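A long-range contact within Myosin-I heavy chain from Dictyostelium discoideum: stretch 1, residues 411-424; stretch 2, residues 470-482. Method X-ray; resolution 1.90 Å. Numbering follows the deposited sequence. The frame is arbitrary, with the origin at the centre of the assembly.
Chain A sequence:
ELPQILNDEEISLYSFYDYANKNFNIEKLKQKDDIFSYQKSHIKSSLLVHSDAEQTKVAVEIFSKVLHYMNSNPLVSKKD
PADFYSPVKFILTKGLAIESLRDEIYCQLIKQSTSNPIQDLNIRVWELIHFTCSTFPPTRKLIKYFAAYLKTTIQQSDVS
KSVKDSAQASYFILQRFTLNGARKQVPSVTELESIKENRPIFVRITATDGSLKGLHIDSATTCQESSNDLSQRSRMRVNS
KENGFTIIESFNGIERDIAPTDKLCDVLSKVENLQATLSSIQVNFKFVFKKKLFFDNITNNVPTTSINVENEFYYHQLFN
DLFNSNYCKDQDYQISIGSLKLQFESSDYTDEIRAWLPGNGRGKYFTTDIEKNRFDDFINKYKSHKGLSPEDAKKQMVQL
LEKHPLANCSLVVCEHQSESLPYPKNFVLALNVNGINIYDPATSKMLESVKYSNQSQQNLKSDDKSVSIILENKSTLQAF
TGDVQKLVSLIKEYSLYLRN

Stretch 1 (411-424) LVVCEHQSESLPYP
Stretch 2, residues 470-482: ILENKSTLQAFTG

The apolar centre of this contact gathers around Leu-421, whose CA-to-CB bond points toward the other stretch. With chi1 m and chi2 t, its branched end reaches two leucines: CD1 lies 3.7 Å from CD1 of Leu-477, and CD2 lies 3.9 Å from CD1 of Leu-471. Leu-477 starts sideways, but chi1 t and chi2 p bring its end nearer; the CA-to-CB bond of Leu-471 points toward stretch 1, with chi1 m and chi2 t. The two methyls of Leu-421 let one side chain touch both leucines. Tyr-423, its chi1 of -33° lying between wells, meets Leu-471 at its ring edge, OH to CD1 3.7 Å; the hydroxyl is satisfied elsewhere in the structure.

Next to this cluster, CB of His-416 rests 3.8 Å from CD1 of Leu-477, while its ring (chi1 79°, chi2 84°) leads away and braces the loop of stretch 1. NE2 donates to O of Tyr-423 at 2.9 Å, and ND1 accepts from N of Ser-418 at 2.9 Å, so both nitrogens of this buried ring are paired. Further along the strands, the small side chains of Cys-414 (chi1 m) and Ala-479 pack with SG 4.2 Å from CB.

The backbone sets the register. The strand of stretch 1, which begins earlier in the chain, and that of stretch 2, which begins at Thr-476, run at 118° to each other, approaching to 4.9 Å, and share a single antiparallel bridge, Glu-415 with Phe-480, CA atoms 5.2 Å apart. N of Glu-415 donates to O of Phe-480 at 2.9 Å, and N of Phe-480 donates to O of Glu-415 at 2.8 Å. The same O of Phe-480 lies 3.1 Å from CA of Cys-414 in a CA-H...O contact. Extended phi/psi values of -146/163 for Glu-415 and -81/138 for Phe-480 accompany this pairing.

Phe-480 (chi1 m, chi2 -82°) has the largest area covered by the other stretch. Its CA-to-CB bond points sideways, and the ring has CA of His-416 at its edge, 4.2 Å from CD2, and CG of Gln-417 (chi1 m, chi2 t) 3.9 Å from CE2. CG of Glu-415 (chi1 p, chi2 t) lies 4.0 Å from CB of Phe-480.

At the polar edge, Thr-481 has chi1 t: OG1 donates to O of Val-413 at 2.8 Å and sits 3.3 Å from CG1 of Val-412, while CB lies 4.0 Å from SG of Cys-414. One water donates to O of Val-413 (3.1 Å) and accepts from N of Gly-482 (2.8 Å); another accepts from N of Gln-417 (3.0 Å) and donates to O of Gln-478 (2.7 Å).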

# COMPACT_ATOMS: atom_id res chain seq x y z
N LEU A 411 13.97 -6.22 11.72
CA LEU A 411 13.49 -6.91 12.91
C LEU A 411 12.14 -7.58 12.67
O LEU A 411 11.25 -7.00 12.04
CB LEU A 411 13.36 -5.93 14.07
CG LEU A 411 14.64 -5.18 14.45
CD1 LEU A 411 14.39 -4.31 15.67
CD2 LEU A 411 15.78 -6.18 14.70
N VAL A 412 12.00 -8.80 13.18
CA VAL A 412 10.75 -9.55 13.07
C VAL A 412 10.48 -10.29 14.38
O VAL A 412 11.32 -11.07 14.84
CB VAL A 412 10.80 -10.59 11.92
CG1 VAL A 412 9.46 -11.31 11.79
CG2 VAL A 412 11.19 -9.93 10.60
N VAL A 413 9.33 -10.04 14.98
CA VAL A 413 8.94 -10.73 16.22
C VAL A 413 8.37 -12.10 15.89
O VAL A 413 7.44 -12.22 15.08
CB VAL A 413 7.89 -9.92 17.01
CG1 VAL A 413 7.43 -10.68 18.26
CG2 VAL A 413 8.44 -8.55 17.38
N CYS A 414 8.93 -13.15 16.50
CA CYS A 414 8.52 -14.51 16.20
C CYS A 414 8.28 -15.36 17.44
O CYS A 414 8.65 -15.00 18.56
CB CYS A 414 9.58 -15.22 15.34
SG CYS A 414 9.99 -14.42 13.80
N GLU A 415 7.68 -16.52 17.20
CA GLU A 415 7.63 -17.56 18.22
C GLU A 415 7.71 -18.91 17.53
O GLU A 415 7.50 -19.02 16.33
CB GLU A 415 6.37 -17.42 19.07
CG GLU A 415 5.08 -17.59 18.31
CD GLU A 415 3.88 -17.14 19.13
OE1 GLU A 415 3.97 -16.08 19.79
OE2 GLU A 415 2.85 -17.85 19.12
N HIS A 416 8.03 -19.95 18.30
CA HIS A 416 8.08 -21.28 17.73
C HIS A 416 7.43 -22.26 18.71
O HIS A 416 7.21 -21.94 19.88
CB HIS A 416 9.51 -21.70 17.39
CG HIS A 416 10.31 -22.16 18.57
ND1 HIS A 416 10.25 -23.45 19.06
CD2 HIS A 416 11.17 -21.49 19.38
CE1 HIS A 416 11.05 -23.56 20.11
NE2 HIS A 416 11.62 -22.38 20.32
N GLN A 417 7.11 -23.44 18.20
CA GLN A 417 6.43 -24.45 19.00
C GLN A 417 7.18 -25.77 18.97
O GLN A 417 6.57 -26.83 19.09
CB GLN A 417 5.02 -24.67 18.45
CG GLN A 417 4.19 -23.41 18.36
CD GLN A 417 2.76 -23.68 17.95
OE1 GLN A 417 2.47 -24.63 17.21
NE2 GLN A 417 1.84 -22.85 18.44
N SER A 418 8.49 -25.73 18.78
CA SER A 418 9.24 -26.97 18.60
C SER A 418 9.65 -27.55 19.93
O SER A 418 9.94 -26.81 20.87
CB SER A 418 10.49 -26.78 17.74
OG SER A 418 11.32 -27.93 17.84
N GLU A 419 9.68 -28.88 20.00
CA GLU A 419 10.09 -29.55 21.23
C GLU A 419 11.51 -30.08 21.13
O GLU A 419 12.01 -30.75 22.03
CB GLU A 419 9.12 -30.70 21.55
N SER A 420 12.17 -29.77 20.01
CA SER A 420 13.52 -30.28 19.78
C SER A 420 14.46 -29.19 19.25
O SER A 420 15.48 -29.49 18.63
CB SER A 420 13.50 -31.47 18.82
OG SER A 420 13.15 -31.06 17.51
N LEU A 421 14.09 -27.94 19.49
CA LEU A 421 14.99 -26.82 19.25
C LEU A 421 15.28 -26.12 20.57
O LEU A 421 14.41 -26.03 21.43
CB LEU A 421 14.37 -25.83 18.26
CG LEU A 421 14.17 -26.38 16.86
CD1 LEU A 421 13.47 -25.35 15.97
CD2 LEU A 421 15.51 -26.78 16.26
N PRO A 422 16.51 -25.60 20.72
CA PRO A 422 17.00 -25.02 21.98
C PRO A 422 16.49 -23.63 22.32
O PRO A 422 16.58 -23.26 23.49
CB PRO A 422 18.51 -24.95 21.75
CG PRO A 422 18.68 -24.89 20.29
CD PRO A 422 17.56 -25.70 19.70
N TYR A 423 16.00 -22.87 21.34
CA TYR A 423 15.63 -21.47 21.58
C TYR A 423 14.39 -21.33 22.44
O TYR A 423 13.55 -22.22 22.47
CB TYR A 423 15.41 -20.76 20.24
CG TYR A 423 16.32 -21.30 19.18
CD1 TYR A 423 17.68 -21.05 19.22
CD2 TYR A 423 15.82 -22.10 18.16
CE1 TYR A 423 18.52 -21.55 18.25
CE2 TYR A 423 16.65 -22.62 17.20
CZ TYR A 423 18.00 -22.35 17.25
OH TYR A 423 18.83 -22.86 16.29
N PRO A 424 14.29 -20.20 23.15
CA PRO A 424 13.07 -19.81 23.87
C PRO A 424 11.90 -19.68 22.90
O PRO A 424 12.12 -19.43 21.71
CB PRO A 424 13.43 -18.44 24.45
CG PRO A 424 14.93 -18.46 24.54
CD PRO A 424 15.37 -19.23 23.34
N ILE A 470 15.72 -23.17 7.26
CA ILE A 470 16.56 -24.35 7.42
C ILE A 470 17.83 -24.01 8.19
O ILE A 470 18.55 -23.06 7.84
CB ILE A 470 16.94 -24.96 6.07
CG1 ILE A 470 15.70 -25.24 5.23
CG2 ILE A 470 17.75 -26.26 6.27
CD1 ILE A 470 14.82 -26.31 5.79
N LEU A 471 18.09 -24.78 9.24
CA LEU A 471 19.30 -24.61 10.03
C LEU A 471 20.47 -25.40 9.45
O LEU A 471 20.31 -26.20 8.52
CB LEU A 471 19.03 -24.99 11.49
CG LEU A 471 17.77 -24.32 12.03
CD1 LEU A 471 17.41 -24.80 13.43
CD2 LEU A 471 17.92 -22.80 11.99
N GLU A 472 21.66 -25.15 9.97
CA GLU A 472 22.87 -25.77 9.43
C GLU A 472 22.82 -27.31 9.50
O GLU A 472 23.38 -28.00 8.64
CB GLU A 472 24.12 -25.22 10.13
CG GLU A 472 25.44 -25.84 9.67
CD GLU A 472 25.72 -25.65 8.19
OE1 GLU A 472 25.55 -24.52 7.68
OE2 GLU A 472 26.11 -26.63 7.52
N ASN A 473 22.12 -27.84 10.50
CA ASN A 473 22.03 -29.30 10.68
C ASN A 473 20.90 -29.94 9.89
O ASN A 473 20.56 -31.11 10.09
CB ASN A 473 21.92 -29.67 12.16
CG ASN A 473 20.74 -29.02 12.86
OD1 ASN A 473 19.75 -28.65 12.23
ND2 ASN A 473 20.83 -28.90 14.18
N LYS A 474 20.32 -29.15 8.99
CA LYS A 474 19.26 -29.61 8.11
C LYS A 474 17.88 -29.67 8.77
O LYS A 474 16.91 -30.00 8.10
CB LYS A 474 19.61 -30.96 7.46
CG LYS A 474 20.91 -30.95 6.67
CD LYS A 474 20.96 -32.08 5.64
CE LYS A 474 22.15 -31.91 4.69
NZ LYS A 474 21.98 -30.75 3.75
N SER A 475 17.78 -29.36 10.06
CA SER A 475 16.47 -29.32 10.70
C SER A 475 15.78 -27.99 10.37
O SER A 475 16.42 -27.07 9.87
CB SER A 475 16.56 -29.49 12.20
OG SER A 475 17.10 -28.35 12.81
N THR A 476 14.49 -27.91 10.65
CA THR A 476 13.67 -26.75 10.29
C THR A 476 13.21 -25.98 11.52
O THR A 476 12.78 -26.57 12.50
CB THR A 476 12.46 -27.20 9.48
OG1 THR A 476 12.90 -27.70 8.22
CG2 THR A 476 11.49 -26.04 9.26
N LEU A 477 13.35 -24.66 11.47
CA LEU A 477 12.76 -23.82 12.49
C LEU A 477 11.51 -23.23 11.85
O LEU A 477 11.60 -22.50 10.86
CB LEU A 477 13.71 -22.69 12.89
CG LEU A 477 13.09 -21.50 13.65
CD1 LEU A 477 12.40 -21.93 14.94
CD2 LEU A 477 14.14 -20.43 13.95
N GLN A 478 10.34 -23.59 12.36
CA GLN A 478 9.10 -23.02 11.83
C GLN A 478 8.79 -21.80 12.66
O GLN A 478 8.25 -21.90 13.77
CB GLN A 478 7.94 -24.02 11.85
CG GLN A 478 6.66 -23.41 11.25
CD GLN A 478 5.51 -24.39 11.18
OE1 GLN A 478 5.52 -25.42 11.85
NE2 GLN A 478 4.52 -24.08 10.35
N ALA A 479 9.20 -20.65 12.13
CA ALA A 479 9.05 -19.38 12.83
C ALA A 479 7.67 -18.78 12.56
O ALA A 479 7.39 -18.34 11.45
CB ALA A 479 10.14 -18.39 12.39
N PHE A 480 6.83 -18.76 13.59
CA PHE A 480 5.53 -18.13 13.51
C PHE A 480 5.67 -16.63 13.72
O PHE A 480 6.40 -16.18 14.59
CB PHE A 480 4.57 -18.71 14.55
CG PHE A 480 4.22 -20.15 14.28
CD1 PHE A 480 3.24 -20.47 13.35
CD2 PHE A 480 4.92 -21.16 14.91
CE1 PHE A 480 2.93 -21.79 13.08
CE2 PHE A 480 4.61 -22.50 14.64
CZ PHE A 480 3.61 -22.81 13.73
N THR A 481 4.95 -15.86 12.91
CA THR A 481 5.05 -14.42 12.99
C THR A 481 3.79 -13.81 12.40
O THR A 481 3.17 -14.41 11.52
CB THR A 481 6.31 -13.91 12.26
OG1 THR A 481 6.46 -12.50 12.49
CG2 THR A 481 6.21 -14.19 10.75
N GLY A 482 3.39 -12.65 12.91
CA GLY A 482 2.19 -12.01 12.41
C GLY A 482 2.34 -11.47 10.99
O GLY A 482 1.37 -11.38 10.25
O HOH W 1 4.40 -11.58 15.28
O HOH W 2 7.79 -23.99 15.35